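Local coordinates for protein putative alpha-L-fucosidase (Bacteroides thetaiotaomicron, PDB 4H41) that is a putative alpha-L-fucosidase with a TIM-barrel fold, probably a hydrolase that acts on host glycans in carbohydrate metabolism, at residues M82-P87 with I143-K148; W51-W56 with V102-R107; D57-H62 with S318-Y323. One frame throughout, in Å; residues are numbered along the deposited sequence.

Interaction 1: residues M82-P87 with I143-K148; sequences MTYPSP and IDEVWK
E145 reaches from its helix to meet Y84 and S86 of the loop 82-87 with one carboxylate oxygen. E145 OE2 accepts from Y84 OH at 2.6 Å, through its anti lone pair. S86 OG donates to the same E145 OE2 at 2.5 Å, a very short bond. The Y84 ring and the E145 carboxylate are nearly perpendicular, with planes 84° apart, and E145 OE2 lies at the ring edge. E145 CG lies between the backbone N and the carbonyl carbon (chi1 69°), and the outstretched chain beyond it carries the carboxylate across to the loop. The tight part lies at the phenol end of Y84. There V146 CG2 sits 3.3 Å from Y84 CZ, an oblique approach to the ring.

P87 forms the more open side. Its CD comes to 3.3 Å from E145 OE1, and the two side chains run alongside each other in opposite senses. P87 is solvent-exposed, while Y84, S86 and V146 are buried.

S86 is the N-cap of helix 87-91, and its OG also accepts from L89 N. E145 OE1 accepts from Y88 N, so both side chains serve the start of that short helix. The contact thus joins this helix and the loop after strand 81-82 to helix 136-151. V146 packs beyond it on F157 of strand 157-162, a barrel strand.

Interaction 2: residues W51-W56 with V102-R107; sequences WGEKEW and VDMYLR
E53 and R107 form a salt bridge between two adjacent helices on the outside of the TIM barrel. Helix 53-65 follows strand 34-39, and helix 101-111 lies between strands 70-73 and 115-119. The guanidinium grips the carboxylate end-on, one nitrogen to each oxygen. R107 NH2 to E53 OE1 is 2.9 Å with an N-H...O angle of 176°, and R107 NH1 to E53 OE2 is also 2.9 Å. Both oxygens are met on the syn side, with the two planes moderately tilted. R107 also grips D103, one turn earlier, side-on, which completes a salt-bridge network of the three residues. Its NE and NH2 both reach D103 OD2, each at 3.0 Å, from the same face of that carboxylate.

The aromatic part is an edge-to-face pair. The edge of Y105 points to a face of W56, with centroids 5.1 Å apart and planes at 89°. Y105 OH lies over that face toward the rim, 3.1 Å from W56 CZ2. W51 covers the opposite face of W56.

The third kind involves M104, present as selenomethionine. Its methyl makes a CH-pi contact, with M104 CE 3.8 Å from the centroid of the W56 five-membered ring. The chain bends at chi3 (70°), which places CE over that face. M104 SE lies oblique to the ring, a Met-aromatic contact.

Outside, Y154 OH bonds D103 OD1, and S22 OG of the second subunit bonds E53 N. R107 lies between two carboxylates and probably offsets their mutual repulsion, whereas Y105 OH is buried without a polar partner in the model and rests against the W56 pi face.

Interaction 3: residues D57-H62 with S318-Y323; sequences DLDFQH and SPQSAY
D59 OD1 receives two side-chain donors from the same loop, S318 and Q320, and they come from different directions. S318 OG donates at 2.6 Å to D59 OD1 through its syn lone pair. Q320 NE2 donates to the same D59 OD1 at 3.1 Å, from above the carboxylate plane. The D59 torsion is also unusual: chi1 is -127°, away from a staggered value. The Q320 chain is extended, which carries NE2 across to the helix. The stronger partner of Q320 NE2 is E55 O, one turn earlier in the helix, so this nitrogen donates to both a backbone carbonyl and D59. Q320 OE1 lies 3.6 Å from L58 CD2.

H62 and P319 make the ring contact. They reach toward each other tip to tip, and the proline packs on one face of the imidazole. P319 CG is 3.9 Å from the H62 ring centroid, 11° off the ring normal, a CH-pi contact. D59 OD1 lies at the edge of the H62 ring, in its plane.

The loop also holds itself. S318 OG accepts from Q320 N at 2.9 Å, an ST turn, within a type I beta turn from S318 to S321. One hydroxyl thus links the turn to the helix.

D59 OD2 accepts from S314 OG of helix 313-316, and H62 also packs on F313 there. P319 packs on Y330, and H62 O accepts from Y330 OH. Helix 53-65, the barrel's first, is thereby joined to the link between helices 313-316 and 324-337, after the last strand, 307-310, where the barrel closes.

Overall arrangement
From the N terminus, helix 53-65 comes first, after barrel strand 34-39, and it serves both interaction 2 and interaction 3. Interaction 2 closes a loop through strand 70-73 to helix 101-111. Interaction 1 begins inside that loop and ends on helix 136-151, so the two cross. They touch where T83 and Y84 pack on V102. Interaction 3 closes the longest loop, with interaction 1 nested inside it, and it crosses interaction 2. These two lie about 12 Å apart, centre to centre, and W51 packs on D59 and Q320 between them. Together they tie helix 53-65 to helix 101-111, loop 82-87 to helix 136-151, and the barrel's first helix to the loop leading into its last.

Interaction 1: residues M82-P87 with I143-K148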
loop_
_atom_site.group_PDB
_atom_site.type_symbol
_atom_site.label_atom_id
_atom_site.label_comp_id
_atom_site.label_asym_id
_atom_site.label_seq_id
_atom_site.Cartn_x
_atom_site.Cartn_y
_atom_site.Cartn_z
HETATM N N MSE B 82 -7.532 -4.164 -23.505
HETATM C CA MSE B 82 -7.062 -5.344 -24.209
HETATM C C MSE B 82 -5.536 -5.380 -24.236
HETATM O O MSE B 82 -4.861 -4.370 -24.051
HETATM C CB MSE B 82 -7.636 -5.422 -25.623
HETATM C CG MSE B 82 -7.153 -4.312 -26.527
HETATM SE SE MSE B 82 -7.999 -4.312 -28.287
HETATM C CE MSE B 82 -9.588 -3.428 -27.857
ATOM N N THR B 83 -5.014 -6.574 -24.499
ATOM C CA THR B 83 -3.579 -6.853 -24.516
ATOM C C THR B 83 -2.991 -6.934 -25.908
ATOM O O THR B 83 -1.779 -7.099 -26.038
ATOM C CB THR B 83 -3.314 -8.187 -23.800
ATOM O OG1 THR B 83 -3.936 -9.253 -24.508
ATOM C CG2 THR B 83 -3.741 -8.167 -22.360
ATOM N N TYR B 84 -3.821 -6.910 -26.942
ATOM C CA TYR B 84 -3.356 -7.006 -28.329
ATOM C C TYR B 84 -4.358 -6.246 -29.232
ATOM O O TYR B 84 -5.486 -6.008 -28.786
ATOM C CB TYR B 84 -3.221 -8.483 -28.737
ATOM C CG TYR B 84 -4.544 -9.190 -28.929
ATOM C CD1 TYR B 84 -5.278 -9.642 -27.840
ATOM C CD2 TYR B 84 -5.067 -9.399 -30.200
ATOM C CE1 TYR B 84 -6.517 -10.253 -28.007
ATOM C CE2 TYR B 84 -6.290 -10.041 -30.382
ATOM C CZ TYR B 84 -6.980 -10.527 -29.280
ATOM O OH TYR B 84 -8.238 -11.050 -29.424
ATOM N N PRO B 85 -3.992 -5.921 -30.487
ATOM C CA PRO B 85 -4.888 -5.118 -31.341
ATOM C C PRO B 85 -5.965 -5.979 -31.978
ATOM O O PRO B 85 -5.887 -6.324 -33.151
ATOM C CB PRO B 85 -3.935 -4.497 -32.369
ATOM C CG PRO B 85 -2.836 -5.478 -32.489
ATOM C CD PRO B 85 -2.677 -6.111 -31.127
ATOM N N SER B 86 -6.958 -6.351 -31.172
ATOM C CA SER B 86 -8.062 -7.217 -31.583
ATOM C C SER B 86 -9.000 -6.542 -32.570
ATOM O O SER B 86 -9.741 -5.660 -32.157
ATOM C CB SER B 86 -8.879 -7.624 -30.355
ATOM O OG SER B 86 -10.140 -8.179 -30.695
ATOM N N PRO B 87 -9.100 -6.991 -33.844
ATOM C CA PRO B 87 -10.079 -6.368 -34.747
ATOM C C PRO B 87 -11.503 -6.452 -34.186
ATOM O O PRO B 87 -12.240 -5.484 -34.245
ATOM C CB PRO B 87 -9.935 -7.179 -36.054
ATOM C CG PRO B 87 -8.580 -7.739 -35.986
ATOM C CD PRO B 87 -8.300 -8.009 -34.546
ATOM N N ILE B 143 -11.032 -16.236 -29.621
ATOM C CA ILE B 143 -10.342 -17.493 -29.895
ATOM C C ILE B 143 -10.035 -17.622 -31.397
ATOM O O ILE B 143 -8.908 -17.938 -31.745
ATOM C CB ILE B 143 -11.158 -18.699 -29.365
ATOM C CG1 ILE B 143 -11.230 -18.656 -27.810
ATOM C CG2 ILE B 143 -10.555 -20.056 -29.838
ATOM C CD1 ILE B 143 -12.411 -19.524 -27.191
ATOM N N ASP B 144 -11.009 -17.369 -32.262
ATOM C CA ASP B 144 -10.838 -17.497 -33.721
ATOM C C ASP B 144 -9.713 -16.580 -34.252
ATOM O O ASP B 144 -8.793 -17.056 -34.912
ATOM C CB ASP B 144 -12.137 -17.177 -34.439
ATOM C CG ASP B 144 -11.967 -17.051 -35.954
ATOM O OD1 ASP B 144 -11.572 -18.062 -36.594
ATOM O OD2 ASP B 144 -12.129 -15.906 -36.485
ATOM N N GLU B 145 -9.722 -15.312 -33.867
ATOM C CA GLU B 145 -8.734 -14.361 -34.415
ATOM C C GLU B 145 -7.351 -14.582 -33.816
ATOM O O GLU B 145 -6.354 -14.490 -34.523
ATOM C CB GLU B 145 -9.207 -12.888 -34.265
ATOM C CG GLU B 145 -9.258 -12.370 -32.858
ATOM C CD GLU B 145 -9.751 -10.949 -32.666
ATOM O OE1 GLU B 145 -10.424 -10.387 -33.556
ATOM O OE2 GLU B 145 -9.496 -10.415 -31.567
ATOM N N VAL B 146 -7.287 -14.939 -32.544
ATOM C CA VAL B 146 -6.029 -15.178 -31.869
ATOM C C VAL B 146 -5.324 -16.433 -32.409
ATOM O O VAL B 146 -4.109 -16.416 -32.543
ATOM C CB VAL B 146 -6.269 -15.210 -30.343
ATOM C CG1 VAL B 146 -5.196 -15.970 -29.620
ATOM C CG2 VAL B 146 -6.381 -13.775 -29.832
ATOM N N TRP B 147 -6.042 -17.491 -32.729
ATOM C CA TRP B 147 -5.401 -18.658 -33.356
ATOM C C TRP B 147 -4.781 -18.256 -34.702
ATOM O O TRP B 147 -3.645 -18.613 -35.004
ATOM C CB TRP B 147 -6.373 -19.822 -33.579
ATOM C CG TRP B 147 -5.641 -21.032 -34.080
ATOM C CD1 TRP B 147 -5.642 -21.529 -35.357
ATOM C CD2 TRP B 147 -4.614 -21.739 -33.376
ATOM N NE1 TRP B 147 -4.730 -22.557 -35.465
ATOM C CE2 TRP B 147 -4.094 -22.714 -34.259
ATOM C CE3 TRP B 147 -4.148 -21.709 -32.053
ATOM C CZ2 TRP B 147 -3.059 -23.577 -33.886
ATOM C CZ3 TRP B 147 -3.108 -22.549 -31.699
ATOM C CH2 TRP B 147 -2.605 -23.496 -32.597
ATOM N N LYS B 148 -5.509 -17.466 -35.482
ATOM C CA LYS B 148 -5.023 -17.043 -36.798
ATOM C C LYS B 148 -3.876 -16.054 -36.710
ATOM O O LYS B 148 -2.910 -16.174 -37.456
ATOM C CB LYS B 148 -6.160 -16.430 -37.617
ATOM C CG LYS B 148 -7.182 -17.483 -38.052
ATOM C CD LYS B 148 -8.498 -16.863 -38.522
#

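Interaction 2: residues W51-W56 with V102-R107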
loop_
_atom_site.group_PDB
_atom_site.type_symbol
_atom_site.label_atom_id
_atom_site.label_comp_id
_atom_site.label_asym_id
_atom_site.label_seq_id
_atom_site.Cartn_x
_atom_site.Cartn_y
_atom_site.Cartn_z
ATOM N N TRP B 51 6.115 -1.422 -16.850
ATOM C CA TRP B 51 7.254 -2.039 -17.505
ATOM C C TRP B 51 7.101 -2.023 -19.018
ATOM O O TRP B 51 5.982 -2.098 -19.528
ATOM C CB TRP B 51 7.399 -3.496 -17.054
ATOM C CG TRP B 51 7.884 -3.685 -15.665
ATOM C CD1 TRP B 51 8.266 -2.730 -14.769
ATOM C CD2 TRP B 51 8.056 -4.946 -15.011
ATOM N NE1 TRP B 51 8.632 -3.320 -13.582
ATOM C CE2 TRP B 51 8.577 -4.686 -13.727
ATOM C CE3 TRP B 51 7.868 -6.270 -15.409
ATOM C CZ2 TRP B 51 8.808 -5.713 -12.797
ATOM C CZ3 TRP B 51 8.113 -7.286 -14.502
ATOM C CH2 TRP B 51 8.586 -6.996 -13.207
ATOM N N GLY B 52 8.235 -1.921 -19.700
ATOM C CA GLY B 52 8.352 -2.044 -21.138
ATOM C C GLY B 52 9.029 -3.361 -21.465
ATOM O O GLY B 52 9.254 -4.199 -20.579
ATOM N N GLU B 53 9.342 -3.572 -22.742
ATOM C CA GLU B 53 9.946 -4.839 -23.163
ATOM C C GLU B 53 11.280 -5.109 -22.457
ATOM O O GLU B 53 11.568 -6.256 -22.152
ATOM C CB GLU B 53 10.144 -4.880 -24.677
ATOM C CG GLU B 53 10.554 -6.271 -25.138
ATOM C CD GLU B 53 10.295 -6.615 -26.581
ATOM O OE1 GLU B 53 9.264 -6.172 -27.139
ATOM O OE2 GLU B 53 11.040 -7.473 -27.101
ATOM N N LYS B 54 12.079 -4.079 -22.172
ATOM C CA LYS B 54 13.365 -4.291 -21.471
ATOM C C LYS B 54 13.178 -4.925 -20.100
ATOM O O LYS B 54 13.878 -5.887 -19.734
ATOM C CB LYS B 54 14.098 -2.965 -21.314
ATOM C CG LYS B 54 15.490 -3.069 -20.734
ATOM C CD LYS B 54 16.086 -1.676 -20.520
ATOM C CE LYS B 54 17.585 -1.698 -20.536
ATOM N NZ LYS B 54 18.177 -0.426 -20.031
ATOM N N GLU B 55 12.226 -4.390 -19.343
ATOM C CA GLU B 55 11.905 -4.891 -18.010
ATOM C C GLU B 55 11.298 -6.283 -18.076
ATOM O O GLU B 55 11.643 -7.149 -17.258
ATOM C CB GLU B 55 10.932 -3.942 -17.308
ATOM C CG GLU B 55 11.550 -2.607 -16.919
ATOM C CD GLU B 55 11.756 -1.623 -18.048
ATOM O OE1 GLU B 55 10.987 -1.679 -19.035
ATOM O OE2 GLU B 55 12.657 -0.765 -17.935
ATOM N N TRP B 56 10.435 -6.533 -19.067
ATOM C CA TRP B 56 9.817 -7.867 -19.187
ATOM C C TRP B 56 10.854 -8.901 -19.571
ATOM O O TRP B 56 10.860 -9.996 -19.003
ATOM C CB TRP B 56 8.651 -7.847 -20.167
ATOM C CG TRP B 56 7.384 -7.420 -19.508
ATOM C CD1 TRP B 56 6.706 -6.253 -19.687
ATOM C CD2 TRP B 56 6.677 -8.149 -18.504
ATOM N NE1 TRP B 56 5.589 -6.231 -18.885
ATOM C CE2 TRP B 56 5.553 -7.379 -18.140
ATOM C CE3 TRP B 56 6.912 -9.355 -17.830
ATOM C CZ2 TRP B 56 4.665 -7.781 -17.123
ATOM C CZ3 TRP B 56 5.969 -9.792 -16.908
ATOM C CH2 TRP B 56 4.868 -8.999 -16.561
ATOM N N VAL B 102 0.631 -9.612 -26.396
ATOM C CA VAL B 102 0.573 -11.024 -26.812
ATOM C C VAL B 102 1.825 -11.343 -27.652
ATOM O O VAL B 102 2.530 -12.315 -27.366
ATOM C CB VAL B 102 -0.740 -11.359 -27.537
ATOM C CG1 VAL B 102 -0.718 -12.778 -28.048
ATOM C CG2 VAL B 102 -1.925 -11.187 -26.587
ATOM N N ASP B 103 2.127 -10.487 -28.633
ATOM C CA ASP B 103 3.325 -10.611 -29.464
ATOM C C ASP B 103 4.571 -10.606 -28.578
ATOM O O ASP B 103 5.442 -11.458 -28.728
ATOM C CB ASP B 103 3.405 -9.451 -30.467
ATOM C CG ASP B 103 4.777 -9.314 -31.116
ATOM O OD1 ASP B 103 5.118 -10.161 -31.959
ATOM O OD2 ASP B 103 5.540 -8.399 -30.717
HETATM N N MSE B 104 4.641 -9.666 -27.636
HETATM C CA MSE B 104 5.813 -9.536 -26.778
HETATM C C MSE B 104 6.018 -10.769 -25.941
HETATM O O MSE B 104 7.133 -11.295 -25.911
HETATM C CB MSE B 104 5.693 -8.313 -25.849
HETATM C CG MSE B 104 6.966 -8.032 -25.090
HETATM SE SE MSE B 104 6.638 -6.765 -23.690
HETATM C CE MSE B 104 5.568 -7.929 -22.520
ATOM N N TYR B 105 4.978 -11.217 -25.242
ATOM C CA TYR B 105 5.105 -12.408 -24.393
ATOM C C TYR B 105 5.421 -13.652 -25.189
ATOM O O TYR B 105 6.199 -14.471 -24.728
ATOM C CB TYR B 105 3.845 -12.648 -23.559
ATOM C CG TYR B 105 3.607 -11.604 -22.506
ATOM C CD1 TYR B 105 4.630 -11.201 -21.643
ATOM C CD2 TYR B 105 2.337 -11.081 -22.289
ATOM C CE1 TYR B 105 4.393 -10.294 -20.619
ATOM C CE2 TYR B 105 2.096 -10.167 -21.267
ATOM C CZ TYR B 105 3.125 -9.780 -20.436
ATOM O OH TYR B 105 2.875 -8.908 -19.410
ATOM N N LEU B 106 4.815 -13.830 -26.353
ATOM C CA LEU B 106 5.124 -14.993 -27.200
ATOM C C LEU B 106 6.598 -14.987 -27.620
ATOM O O LEU B 106 7.233 -16.045 -27.587
ATOM C CB LEU B 106 4.213 -15.036 -28.395
ATOM C CG LEU B 106 2.800 -15.525 -28.086
ATOM C CD1 LEU B 106 1.856 -15.211 -29.223
ATOM C CD2 LEU B 106 2.769 -17.019 -27.847
ATOM N N ARG B 107 7.157 -13.819 -27.965
ATOM C CA ARG B 107 8.572 -13.713 -28.354
ATOM C C ARG B 107 9.476 -13.988 -27.157
ATOM O O ARG B 107 10.485 -14.673 -27.288
ATOM C CB ARG B 107 8.885 -12.342 -28.965
ATOM C CG ARG B 107 8.358 -12.216 -30.390
ATOM C CD ARG B 107 8.825 -10.944 -31.080
ATOM N NE ARG B 107 8.223 -9.748 -30.496
ATOM C CZ ARG B 107 8.781 -8.929 -29.617
ATOM N NH1 ARG B 107 10.018 -9.152 -29.176
ATOM N NH2 ARG B 107 8.105 -7.878 -29.159
#

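Interaction 3: residues D57-H62 with S318-Y323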
loop_
_atom_site.group_PDB
_atom_site.type_symbol
_atom_site.label_atom_id
_atom_site.label_comp_id
_atom_site.label_asym_id
_atom_site.label_seq_id
_atom_site.Cartn_x
_atom_site.Cartn_y
_atom_site.Cartn_z
ATOM N N ASP B 57 11.793 -8.560 -20.447
ATOM C CA ASP B 57 12.882 -9.472 -20.804
ATOM C C ASP B 57 13.693 -9.844 -19.560
ATOM O O ASP B 57 13.982 -11.023 -19.322
ATOM C CB ASP B 57 13.788 -8.838 -21.855
ATOM C CG ASP B 57 15.030 -9.667 -22.115
ATOM O OD1 ASP B 57 14.920 -10.682 -22.834
ATOM O OD2 ASP B 57 16.072 -9.368 -21.506
ATOM N N LEU B 58 14.032 -8.857 -18.759
ATOM C CA LEU B 58 14.774 -9.117 -17.517
ATOM C C LEU B 58 13.945 -9.979 -16.542
ATOM O O LEU B 58 14.483 -10.888 -15.909
ATOM C CB LEU B 58 15.171 -7.790 -16.875
ATOM C CG LEU B 58 15.857 -7.843 -15.512
ATOM C CD1 LEU B 58 17.180 -8.607 -15.605
ATOM C CD2 LEU B 58 16.113 -6.416 -14.964
ATOM N N ASP B 59 12.629 -9.746 -16.458
ATOM C CA ASP B 59 11.813 -10.583 -15.578
ATOM C C ASP B 59 11.766 -12.011 -16.051
ATOM O O ASP B 59 11.820 -12.921 -15.211
ATOM C CB ASP B 59 10.365 -10.061 -15.386
ATOM C CG ASP B 59 10.076 -9.956 -13.911
ATOM O OD1 ASP B 59 10.942 -9.450 -13.182
ATOM O OD2 ASP B 59 8.992 -10.413 -13.482
ATOM N N PHE B 60 11.733 -12.237 -17.353
ATOM C CA PHE B 60 11.742 -13.610 -17.870
ATOM C C PHE B 60 13.060 -14.305 -17.487
ATOM O O PHE B 60 13.074 -15.516 -17.224
ATOM C CB PHE B 60 11.510 -13.636 -19.372
ATOM C CG PHE B 60 10.047 -13.766 -19.763
ATOM C CD1 PHE B 60 9.138 -12.746 -19.475
ATOM C CD2 PHE B 60 9.587 -14.892 -20.441
ATOM C CE1 PHE B 60 7.789 -12.858 -19.827
ATOM C CE2 PHE B 60 8.244 -14.984 -20.834
ATOM C CZ PHE B 60 7.367 -13.945 -20.562
ATOM N N GLN B 61 14.177 -13.554 -17.452
ATOM C CA GLN B 61 15.461 -14.090 -16.995
ATOM C C GLN B 61 15.401 -14.496 -15.512
ATOM O O GLN B 61 15.903 -15.574 -15.166
ATOM C CB GLN B 61 16.582 -13.075 -17.191
ATOM C CG GLN B 61 16.898 -12.742 -18.642
ATOM C CD GLN B 61 17.958 -11.695 -18.700
ATOM O OE1 GLN B 61 19.027 -11.870 -18.107
ATOM N NE2 GLN B 61 17.734 -10.618 -19.451
ATOM N N HIS B 62 14.742 -13.672 -14.661
ATOM C CA HIS B 62 14.598 -13.984 -13.222
ATOM C C HIS B 62 13.727 -15.236 -13.066
ATOM O O HIS B 62 13.992 -16.075 -12.207
ATOM C CB HIS B 62 13.992 -12.798 -12.394
ATOM C CG HIS B 62 14.842 -11.554 -12.321
ATOM N ND1 HIS B 62 16.184 -11.613 -11.970
ATOM C CD2 HIS B 62 14.483 -10.259 -12.450
ATOM C CE1 HIS B 62 16.617 -10.359 -11.970
ATOM N NE2 HIS B 62 15.628 -9.504 -12.268
ATOM N N SER B 318 9.478 -11.206 -7.786
ATOM C CA SER B 318 10.593 -10.796 -8.625
ATOM C C SER B 318 11.571 -9.870 -7.956
ATOM O O SER B 318 11.163 -8.876 -7.380
ATOM C CB SER B 318 10.070 -10.081 -9.862
ATOM O OG SER B 318 11.145 -9.550 -10.631
ATOM N N PRO B 319 12.882 -10.041 -8.205
ATOM C CA PRO B 319 13.856 -9.018 -7.771
ATOM C C PRO B 319 13.635 -7.632 -8.392
ATOM O O PRO B 319 14.103 -6.626 -7.855
ATOM C CB PRO B 319 15.211 -9.600 -8.283
ATOM C CG PRO B 319 14.994 -11.048 -8.351
ATOM C CD PRO B 319 13.551 -11.201 -8.821
ATOM N N GLN B 320 12.872 -7.556 -9.497
ATOM C CA GLN B 320 12.569 -6.299 -10.167
ATOM C C GLN B 320 11.289 -5.642 -9.678
ATOM O O GLN B 320 11.028 -4.479 -10.029
ATOM C CB GLN B 320 12.428 -6.602 -11.673
ATOM C CG GLN B 320 12.487 -5.369 -12.542
ATOM C CD GLN B 320 12.536 -5.691 -14.017
ATOM O OE1 GLN B 320 12.927 -4.843 -14.795
ATOM N NE2 GLN B 320 12.097 -6.883 -14.466
ATOM N N SER B 321 10.499 -6.322 -8.853
ATOM C CA SER B 321 9.248 -5.743 -8.395
ATOM C C SER B 321 9.441 -4.445 -7.604
ATOM O O SER B 321 10.355 -4.327 -6.783
ATOM C CB SER B 321 8.477 -6.711 -7.503
ATOM O OG SER B 321 7.256 -6.108 -7.100
ATOM N N ALA B 322 8.446 -3.545 -7.740
ATOM C CA ALA B 322 8.357 -2.322 -6.923
ATOM C C ALA B 322 8.158 -2.663 -5.440
ATOM O O ALA B 322 8.413 -1.827 -4.572
ATOM C CB ALA B 322 7.191 -1.464 -7.414
ATOM N N TYR B 323 7.641 -3.879 -5.140
ATOM C CA TYR B 323 7.469 -4.370 -3.795
ATOM C C TYR B 323 8.757 -5.091 -3.454
ATOM O O TYR B 323 8.936 -6.249 -3.833
ATOM C CB TYR B 323 6.250 -5.319 -3.683
ATOM C CG TYR B 323 4.956 -4.771 -4.242
ATOM C CD1 TYR B 323 4.669 -3.396 -4.196
ATOM C CD2 TYR B 323 3.979 -5.619 -4.745
ATOM C CE1 TYR B 323 3.441 -2.905 -4.615
ATOM C CE2 TYR B 323 2.764 -5.128 -5.217
ATOM C CZ TYR B 323 2.499 -3.771 -5.152
ATOM O OH TYR B 323 1.317 -3.254 -5.622
#